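Local coordinates for protein alkyl hydroperoxide reductase/ Thiol specific antioxidant/ Mal allergen (Burkholderia ambifaria, PDB 5ENU) that probably reduces hydrogen peroxide and organic hydroperoxides as a thiol-dependent peroxiredoxin with a thioredoxin-like fold, at residues V122-A134 with A141-V154. Numbering follows the deposited sequence.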
ATOM      1  N   VAL A 122     -21.655  -1.082   1.390  1.00 22.32           N
ATOM      2  CA  VAL A 122     -20.552  -1.985   1.681  1.00 20.32           C
ATOM      3  C   VAL A 122     -19.296  -1.147   1.898  1.00 16.74           C
ATOM      4  O   VAL A 122     -19.036  -0.191   1.150  1.00 18.79           O
ATOM      5  CB  VAL A 122     -20.374  -3.021   0.553  1.00 22.16           C
ATOM      6  CG1 VAL A 122     -19.256  -3.998   0.868  1.00 24.39           C
ATOM      7  CG2 VAL A 122     -21.693  -3.771   0.326  1.00 23.69           C
ATOM      8  N   ARG A 123     -18.548  -1.472   2.947  1.00 13.92           N
ATOM      9  CA  ARG A 123     -17.344  -0.723   3.305  1.00 13.15           C
ATOM     10  C   ARG A 123     -16.152  -1.283   2.527  1.00 13.71           C
ATOM     11  O   ARG A 123     -15.666  -2.379   2.826  1.00 16.05           O
ATOM     12  CB  ARG A 123     -17.114  -0.813   4.813  1.00 12.02           C
ATOM     13  CG  ARG A 123     -16.070   0.171   5.323  1.00 11.37           C
ATOM     14  CD  ARG A 123     -15.850  -0.009   6.823  1.00  9.89           C
ATOM     15  NE  ARG A 123     -15.145   1.133   7.394  1.00  9.18           N
ATOM     16  CZ  ARG A 123     -15.739   2.274   7.720  1.00  9.63           C
ATOM     17  NH1 ARG A 123     -15.028   3.282   8.210  1.00 10.86           N
ATOM     18  NH2 ARG A 123     -17.062   2.408   7.559  1.00 11.13           N
ATOM     19  N   GLY A 124     -15.683  -0.537   1.519  1.00 15.61           N
ATOM     20  CA  GLY A 124     -14.594  -0.969   0.667  1.00 16.10           C
ATOM     21  C   GLY A 124     -13.350  -0.091   0.759  1.00 15.88           C
ATOM     22  O   GLY A 124     -13.344   0.965   1.399  1.00 15.72           O
ATOM     23  N   ILE A 125     -12.273  -0.579   0.139  1.00 17.12           N
ATOM     24  CA  ILE A 125     -11.022   0.156  -0.073  1.00 14.94           C
ATOM     25  C   ILE A 125     -11.018   0.638  -1.516  1.00 12.59           C
ATOM     26  O   ILE A 125     -11.283  -0.146  -2.436  1.00 14.35           O
ATOM     27  CB  ILE A 125      -9.799  -0.766   0.141  1.00 14.87           C
ATOM     28  CG1 ILE A 125      -9.533  -1.029   1.619  1.00 17.90           C
ATOM     29  CG2 ILE A 125      -8.522  -0.205  -0.564  1.00 15.80           C
ATOM     30  CD1 ILE A 125      -8.321  -1.906   1.838  1.00 19.79           C
ATOM     31  N   GLU A 126     -10.683   1.906  -1.721  1.00 10.87           N
ATOM     32  CA  GLU A 126     -10.397   2.446  -3.039  1.00 11.58           C
ATOM     33  C   GLU A 126      -8.931   2.155  -3.361  1.00 10.20           C
ATOM     34  O   GLU A 126      -8.043   2.592  -2.627  1.00 10.60           O
ATOM     35  CB  GLU A 126     -10.629   3.958  -2.965  1.00 14.72           C
ATOM     36  CG  GLU A 126     -10.418   4.683  -4.265  1.00 17.94           C
ATOM     37  CD  GLU A 126     -10.944   6.107  -4.240  1.00 21.61           C
ATOM     38  OE1 GLU A 126     -10.445   6.930  -3.448  1.00 21.67           O
ATOM     39  OE2 GLU A 126     -11.879   6.392  -5.012  1.00 25.16           O
ATOM     40  N   ARG A 127      -8.672   1.387  -4.430  1.00 10.11           N
ATOM     41  CA  ARG A 127      -7.296   1.061  -4.819  1.00  9.23           C
ATOM     42  C   ARG A 127      -6.478   2.340  -4.984  1.00  8.34           C
ATOM     43  O   ARG A 127      -6.811   3.192  -5.809  1.00  9.42           O
ATOM     44  CB  ARG A 127      -7.280   0.277  -6.142  1.00  8.99           C
ATOM     45  CG  ARG A 127      -5.919  -0.340  -6.475  1.00  8.13           C
ATOM     46  CD  ARG A 127      -5.897  -0.997  -7.869  1.00  8.98           C
ATOM     47  NE  ARG A 127      -6.998  -1.935  -8.059  1.00 11.21           N
ATOM     48  CZ  ARG A 127      -7.013  -3.181  -7.578  1.00 11.36           C
ATOM     49  NH1 ARG A 127      -8.087  -3.941  -7.746  1.00 12.09           N
ATOM     50  NH2 ARG A 127      -5.960  -3.680  -6.924  1.00 10.90           N
ATOM     51  N   SER A 128      -5.418   2.474  -4.187  1.00  8.21           N
ATOM     52  CA  SER A 128      -4.675   3.723  -4.081  1.00  8.29           C
ATOM     53  C   SER A 128      -3.238   3.391  -3.714  1.00  7.59           C
ATOM     54  O   SER A 128      -2.981   2.414  -2.998  1.00  8.82           O
ATOM     55  CB  SER A 128      -5.250   4.639  -2.987  1.00  7.75           C
ATOM     56  OG  SER A 128      -6.627   4.874  -3.182  1.00  9.60           O
ATOM     57  N   THR A 129      -2.310   4.247  -4.149  1.00  7.36           N
ATOM     58  CA  THR A 129      -0.883   4.062  -3.885  1.00  6.89           C
ATOM     59  C   THR A 129      -0.276   5.368  -3.417  1.00  7.72           C
ATOM     60  O   THR A 129      -0.710   6.444  -3.832  1.00  7.90           O
ATOM     61  CB  THR A 129      -0.181   3.548  -5.128  1.00  7.62           C
ATOM     62  OG1 THR A 129      -0.817   2.334  -5.519  1.00  7.51           O
ATOM     63  CG2 THR A 129       1.319   3.312  -4.906  1.00  9.30           C
ATOM     64  N   PHE A 130       0.726   5.256  -2.546  1.00  6.33           N
ATOM     65  CA  PHE A 130       1.388   6.401  -1.936  1.00  6.68           C
ATOM     66  C   PHE A 130       2.891   6.208  -2.017  1.00  6.55           C
ATOM     67  O   PHE A 130       3.399   5.135  -1.685  1.00  8.15           O
ATOM     68  CB  PHE A 130       0.930   6.514  -0.487  1.00  6.48           C
ATOM     69  CG  PHE A 130      -0.554   6.702  -0.377  1.00  7.07           C
ATOM     70  CD1 PHE A 130      -1.111   7.982  -0.462  1.00  7.92           C
ATOM     71  CD2 PHE A 130      -1.410   5.602  -0.278  1.00  7.81           C
ATOM     72  CE1 PHE A 130      -2.496   8.154  -0.410  1.00  8.71           C
ATOM     73  CE2 PHE A 130      -2.791   5.787  -0.238  1.00  7.43           C
ATOM     74  CZ  PHE A 130      -3.323   7.062  -0.292  1.00  7.76           C
ATOM     75  N   LEU A 131       3.583   7.215  -2.522  1.00  5.88           N
ATOM     76  CA  LEU A 131       5.035   7.222  -2.608  1.00  6.21           C
ATOM     77  C   LEU A 131       5.555   8.149  -1.522  1.00  6.83           C
ATOM     78  O   LEU A 131       5.306   9.362  -1.559  1.00  7.62           O
ATOM     79  CB  LEU A 131       5.510   7.662  -3.990  1.00  7.12           C
ATOM     80  CG  LEU A 131       7.013   7.890  -4.145  1.00  8.06           C
ATOM     81  CD1 LEU A 131       7.788   6.654  -3.714  1.00  9.40           C
ATOM     82  CD2 LEU A 131       7.347   8.252  -5.586  1.00  8.78           C
ATOM     83  N   ILE A 132       6.252   7.567  -0.553  1.00  7.30           N
ATOM     84  CA  ILE A 132       6.804   8.272   0.596  1.00  7.37           C
ATOM     85  C   ILE A 132       8.319   8.240   0.439  1.00  7.59           C
ATOM     86  O   ILE A 132       8.888   7.184   0.137  1.00  8.80           O
ATOM     87  CB  ILE A 132       6.350   7.586   1.898  1.00  8.55           C
ATOM     88  CG1 ILE A 132       4.819   7.603   2.017  1.00  9.15           C
ATOM     89  CG2 ILE A 132       7.030   8.213   3.111  1.00  8.81           C
ATOM     90  CD1 ILE A 132       4.273   6.618   3.021  1.00 10.76           C
ATOM     91  N   ASP A 133       8.977   9.386   0.608  1.00  7.52           N
ATOM     92  CA  ASP A 133      10.421   9.421   0.384  1.00  6.79           C
ATOM     93  C   ASP A 133      11.204   8.943   1.606  1.00  7.42           C
ATOM     94  O   ASP A 133      10.644   8.573   2.646  1.00  8.41           O
ATOM     95  CB  ASP A 133      10.880  10.776  -0.168  1.00  9.34           C
ATOM     96  CG  ASP A 133      10.784  11.914   0.840  1.00  8.49           C
ATOM     97  OD1 ASP A 133      10.615  11.678   2.064  1.00  9.19           O
ATOM     98  OD2 ASP A 133      10.938  13.079   0.391  1.00 11.68           O
ATOM     99  N   ALA A 134      12.536   8.935   1.463  1.00  7.79           N
ATOM    100  CA  ALA A 134      13.423   8.479   2.536  1.00  9.25           C
ATOM    101  C   ALA A 134      13.315   9.347   3.783  1.00  9.29           C
ATOM    102  O   ALA A 134      13.757   8.917   4.858  1.00 11.11           O
ATOM    103  CB  ALA A 134      14.865   8.458   2.034  1.00  9.42           C
ATOM    104  N   ALA A 141       0.449  10.776  -4.493  1.00  8.08           N
ATOM    105  CA  ALA A 141      -0.674   9.889  -4.250  1.00  8.46           C
ATOM    106  C   ALA A 141      -1.342   9.577  -5.576  1.00  8.33           C
ATOM    107  O   ALA A 141      -1.420  10.436  -6.464  1.00  9.81           O
ATOM    108  CB  ALA A 141      -1.707  10.547  -3.327  1.00 10.41           C
ATOM    109  N   TRP A 142      -1.825   8.343  -5.706  1.00  7.52           N
ATOM    110  CA  TRP A 142      -2.645   7.933  -6.841  1.00  7.88           C
ATOM    111  C   TRP A 142      -3.897   7.310  -6.235  1.00  8.62           C
ATOM    112  O   TRP A 142      -3.806   6.243  -5.625  1.00  8.90           O
ATOM    113  CB  TRP A 142      -1.920   6.848  -7.636  1.00  7.55           C
ATOM    114  CG  TRP A 142      -0.642   7.220  -8.347  1.00  7.71           C
ATOM    115  CD1 TRP A 142      -0.503   7.484  -9.683  1.00  8.20           C
ATOM    116  CD2 TRP A 142       0.689   7.229  -7.792  1.00  7.07           C
ATOM    117  NE1 TRP A 142       0.826   7.692  -9.982  1.00  8.42           N
ATOM    118  CE2 TRP A 142       1.578   7.541  -8.843  1.00  7.49           C
ATOM    119  CE3 TRP A 142       1.212   7.016  -6.501  1.00  7.19           C
ATOM    120  CZ2 TRP A 142       2.970   7.656  -8.658  1.00  8.45           C
ATOM    121  CZ3 TRP A 142       2.606   7.124  -6.314  1.00  8.51           C
ATOM    122  CH2 TRP A 142       3.467   7.451  -7.391  1.00  8.99           C
ATOM    123  N   ARG A 143      -5.052   7.956  -6.371  1.00  8.29           N
ATOM    124  CA  ARG A 143      -6.259   7.465  -5.703  1.00  8.60           C
ATOM    125  C   ARG A 143      -7.255   6.890  -6.702  1.00  9.07           C
ATOM    126  O   ARG A 143      -7.509   7.492  -7.754  1.00 10.89           O
ATOM    127  CB  ARG A 143      -6.915   8.562  -4.863  1.00  9.96           C
ATOM    128  CG  ARG A 143      -6.019   9.028  -3.715  1.00 10.84           C
ATOM    129  CD  ARG A 143      -6.757  10.034  -2.817  1.00 11.30           C
ATOM    130  NE  ARG A 143      -5.982  10.462  -1.641  1.00 11.45           N
ATOM    131  CZ  ARG A 143      -5.980   9.831  -0.463  1.00 11.17           C
ATOM    132  NH1 ARG A 143      -6.694   8.717  -0.287  1.00 10.29           N
ATOM    133  NH2 ARG A 143      -5.239  10.290   0.542  1.00 11.98           N
ATOM    134  N   GLY A 144      -7.802   5.719  -6.382  1.00  9.49           N
ATOM    135  CA  GLY A 144      -8.806   5.148  -7.269  1.00  9.88           C
ATOM    136  C   GLY A 144      -8.259   4.836  -8.647  1.00  9.31           C
ATOM    137  O   GLY A 144      -8.955   5.010  -9.653  1.00 10.87           O
ATOM    138  N   ILE A 145      -7.014   4.395  -8.726  1.00  9.32           N
ATOM    139  CA  ILE A 145      -6.438   4.140 -10.037  1.00  8.87           C
ATOM    140  C   ILE A 145      -6.806   2.748 -10.540  1.00  8.19           C
ATOM    141  O   ILE A 145      -7.144   1.833  -9.772  1.00 10.06           O
ATOM    142  CB  ILE A 145      -4.915   4.387 -10.064  1.00  8.86           C
ATOM    143  CG1 ILE A 145      -4.215   3.887  -8.793  1.00 10.77           C
ATOM    144  CG2 ILE A 145      -4.621   5.900 -10.291  1.00 11.63           C
ATOM    145  CD1 ILE A 145      -4.266   2.383  -8.535  1.00 11.47           C
ATOM    146  N   LYS A 146      -6.725   2.592 -11.854  1.00  8.80           N
ATOM    147  CA  LYS A 146      -6.835   1.272 -12.456  1.00  8.58           C
ATOM    148  C   LYS A 146      -5.465   0.604 -12.453  1.00  9.77           C
ATOM    149  O   LYS A 146      -4.428   1.266 -12.365  1.00  9.59           O
ATOM    150  CB  LYS A 146      -7.392   1.344 -13.881  1.00  9.49           C
ATOM    151  CG  LYS A 146      -6.434   1.967 -14.920  1.00  8.44           C
ATOM    152  CD  LYS A 146      -7.024   1.813 -16.335  1.00  9.49           C
ATOM    153  CE  LYS A 146      -6.109   2.397 -17.406  1.00 10.46           C
ATOM    154  NZ  LYS A 146      -6.598   2.050 -18.767  1.00 11.52           N
ATOM    155  N   VAL A 147      -5.456  -0.726 -12.546  1.00  8.53           N
ATOM    156  CA  VAL A 147      -4.178  -1.444 -12.491  1.00 10.18           C
ATOM    157  C   VAL A 147      -3.321  -1.229 -13.742  1.00  9.06           C
ATOM    158  O   VAL A 147      -2.115  -0.953 -13.600  1.00  9.45           O
ATOM    159  CB  VAL A 147      -4.379  -2.932 -12.157  1.00  9.98           C
ATOM    160  CG1 VAL A 147      -3.040  -3.698 -12.148  1.00 12.41           C
ATOM    161  CG2 VAL A 147      -5.071  -3.082 -10.815  1.00 10.54           C
ATOM    162  N   PRO A 148      -3.852  -1.343 -14.967  1.00  9.83           N
ATOM    163  CA  PRO A 148      -2.971  -1.251 -16.144  1.00 10.66           C
ATOM    164  C   PRO A 148      -2.176   0.043 -16.181  1.00  8.84           C
ATOM    165  O   PRO A 148      -2.728   1.136 -16.018  1.00  9.99           O
ATOM    166  CB  PRO A 148      -3.943  -1.353 -17.323  1.00 10.58           C
ATOM    167  CG  PRO A 148      -5.049  -2.211 -16.816  1.00 11.82           C
ATOM    168  CD  PRO A 148      -5.223  -1.733 -15.366  1.00 10.49           C
ATOM    169  N   GLY A 149      -0.858  -0.090 -16.363  1.00 10.14           N
ATOM    170  CA  GLY A 149       0.044   1.046 -16.429  1.00 10.09           C
ATOM    171  C   GLY A 149       0.499   1.580 -15.085  1.00  9.04           C
ATOM    172  O   GLY A 149       1.475   2.352 -15.036  1.00  9.77           O
ATOM    173  N   HIS A 150      -0.140   1.162 -13.989  1.00  9.08           N
ATOM    174  CA  HIS A 150       0.082   1.800 -12.698  1.00  7.87           C
ATOM    175  C   HIS A 150       1.470   1.514 -12.129  1.00  7.24           C
ATOM    176  O   HIS A 150       2.170   2.440 -11.705  1.00  8.83           O
ATOM    177  CB  HIS A 150      -1.001   1.408 -11.691  1.00  8.18           C
ATOM    178  CG  HIS A 150      -0.816   2.057 -10.357  1.00  8.76           C
ATOM    179  ND1 HIS A 150      -0.737   3.431 -10.207  1.00  8.95           N
ATOM    180  CD2 HIS A 150      -0.717   1.535  -9.111  1.00  9.56           C
ATOM    181  CE1 HIS A 150      -0.561   3.717  -8.929  1.00  9.85           C
ATOM    182  NE2 HIS A 150      -0.550   2.585  -8.243  1.00  9.10           N
ATOM    183  N   VAL A 151       1.900   0.247 -12.110  1.00  8.32           N
ATOM    184  CA  VAL A 151       3.225  -0.058 -11.573  1.00  9.13           C
ATOM    185  C   VAL A 151       4.307   0.658 -12.367  1.00  8.59           C
ATOM    186  O   VAL A 151       5.280   1.170 -11.790  1.00  9.20           O
ATOM    187  CB  VAL A 151       3.446  -1.582 -11.501  1.00  9.42           C
ATOM    188  CG1 VAL A 151       4.850  -1.918 -11.000  1.00 11.04           C
ATOM    189  CG2 VAL A 151       2.409  -2.211 -10.581  1.00  9.56           C
ATOM    190  N   ASP A 152       4.152   0.733 -13.696  1.00  9.59           N
ATOM    191  CA  ASP A 152       5.108   1.485 -14.519  1.00 10.19           C
ATOM    192  C   ASP A 152       5.186   2.941 -14.070  1.00  9.55           C
ATOM    193  O   ASP A 152       6.276   3.516 -13.962  1.00  9.63           O
ATOM    194  CB  ASP A 152       4.673   1.463 -15.992  1.00 10.12           C
ATOM    195  CG  ASP A 152       4.871   0.110 -16.665  1.00 13.08           C
ATOM    196  OD1 ASP A 152       4.250  -0.100 -17.733  1.00 16.46           O
ATOM    197  OD2 ASP A 152       5.648  -0.728 -16.165  1.00 14.03           O
ATOM    198  N   ASP A 153       4.020   3.566 -13.839  1.00  9.35           N
ATOM    199  CA  ASP A 153       3.989   4.955 -13.396  1.00  8.94           C
ATOM    200  C   ASP A 153       4.657   5.114 -12.038  1.00  8.90           C
ATOM    201  O   ASP A 153       5.382   6.088 -11.806  1.00  9.83           O
ATOM    202  CB  ASP A 153       2.538   5.448 -13.306  1.00  9.12           C
ATOM    203  CG  ASP A 153       1.849   5.547 -14.664  1.00  9.32           C
ATOM    204  OD1 ASP A 153       2.535   5.593 -15.705  1.00 11.52           O
ATOM    205  OD2 ASP A 153       0.597   5.623 -14.685  1.00  9.94           O
ATOM    206  N   VAL A 154       4.389   4.196 -11.108  1.00  7.79           N
ATOM    207  CA  VAL A 154       4.994   4.311  -9.788  1.00  7.86           C
ATOM    208  C   VAL A 154       6.509   4.149  -9.883  1.00  8.93           C
ATOM    209  O   VAL A 154       7.261   4.888  -9.233  1.00  9.06           O
ATOM    210  CB  VAL A 154       4.348   3.327  -8.801  1.00  8.53           C
ATOM    211  CG1 VAL A 154       5.004   3.411  -7.419  1.00  9.22           C
ATOM    212  CG2 VAL A 154       2.854   3.592  -8.695  1.00  9.05           C
TER
HETATM  213  O   HOH W   1      -8.221   6.854  -1.954  1.00 12.09           O
HETATM  214  O   HOH W   2      -8.780  -0.743  -9.774  1.00 23.78           O
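T129 and H150 meet from opposite directions: OG1 lies at the edge of the imidazole, 2.7 Å from NE2, in a short hydrogen bond. The histidine reaches strand 128-132 from the first turn of helix 150-160 because its CG stands anti to the backbone N (chi1 -179°). I145 CD1 sits over the centre of one imidazole face and V154 CG2 lies toward the rim of the other, so bond and packing together fix the ring's rotation. W142, paired with T129 in the antiparallel hairpin (T129 N to W142 O and W142 N to T129 O, both 2.9 Å), turns its indole edge to L131, W142 CZ3 lying 3.8 Å from L131 CB.

The sheet's other face carries F130, whose ring edge points at the flat side of the R143 guanidinium, planes 72° apart. R143 NH1 also bonds F109 O and a water that links it to S128 OG and E126 OE1. Just before strand 128-132, R127 sets one guanidinium face against V147 CG2, shares a water with I145 O through NE, and forms a salt bridge to E55 of helix 50-68 through NH2. The buried hydroxyl–imidazole bond thus ties helix to sheet directly, whereas E126 OE1 and R143 NH1, 5.2 Å apart, meet through water.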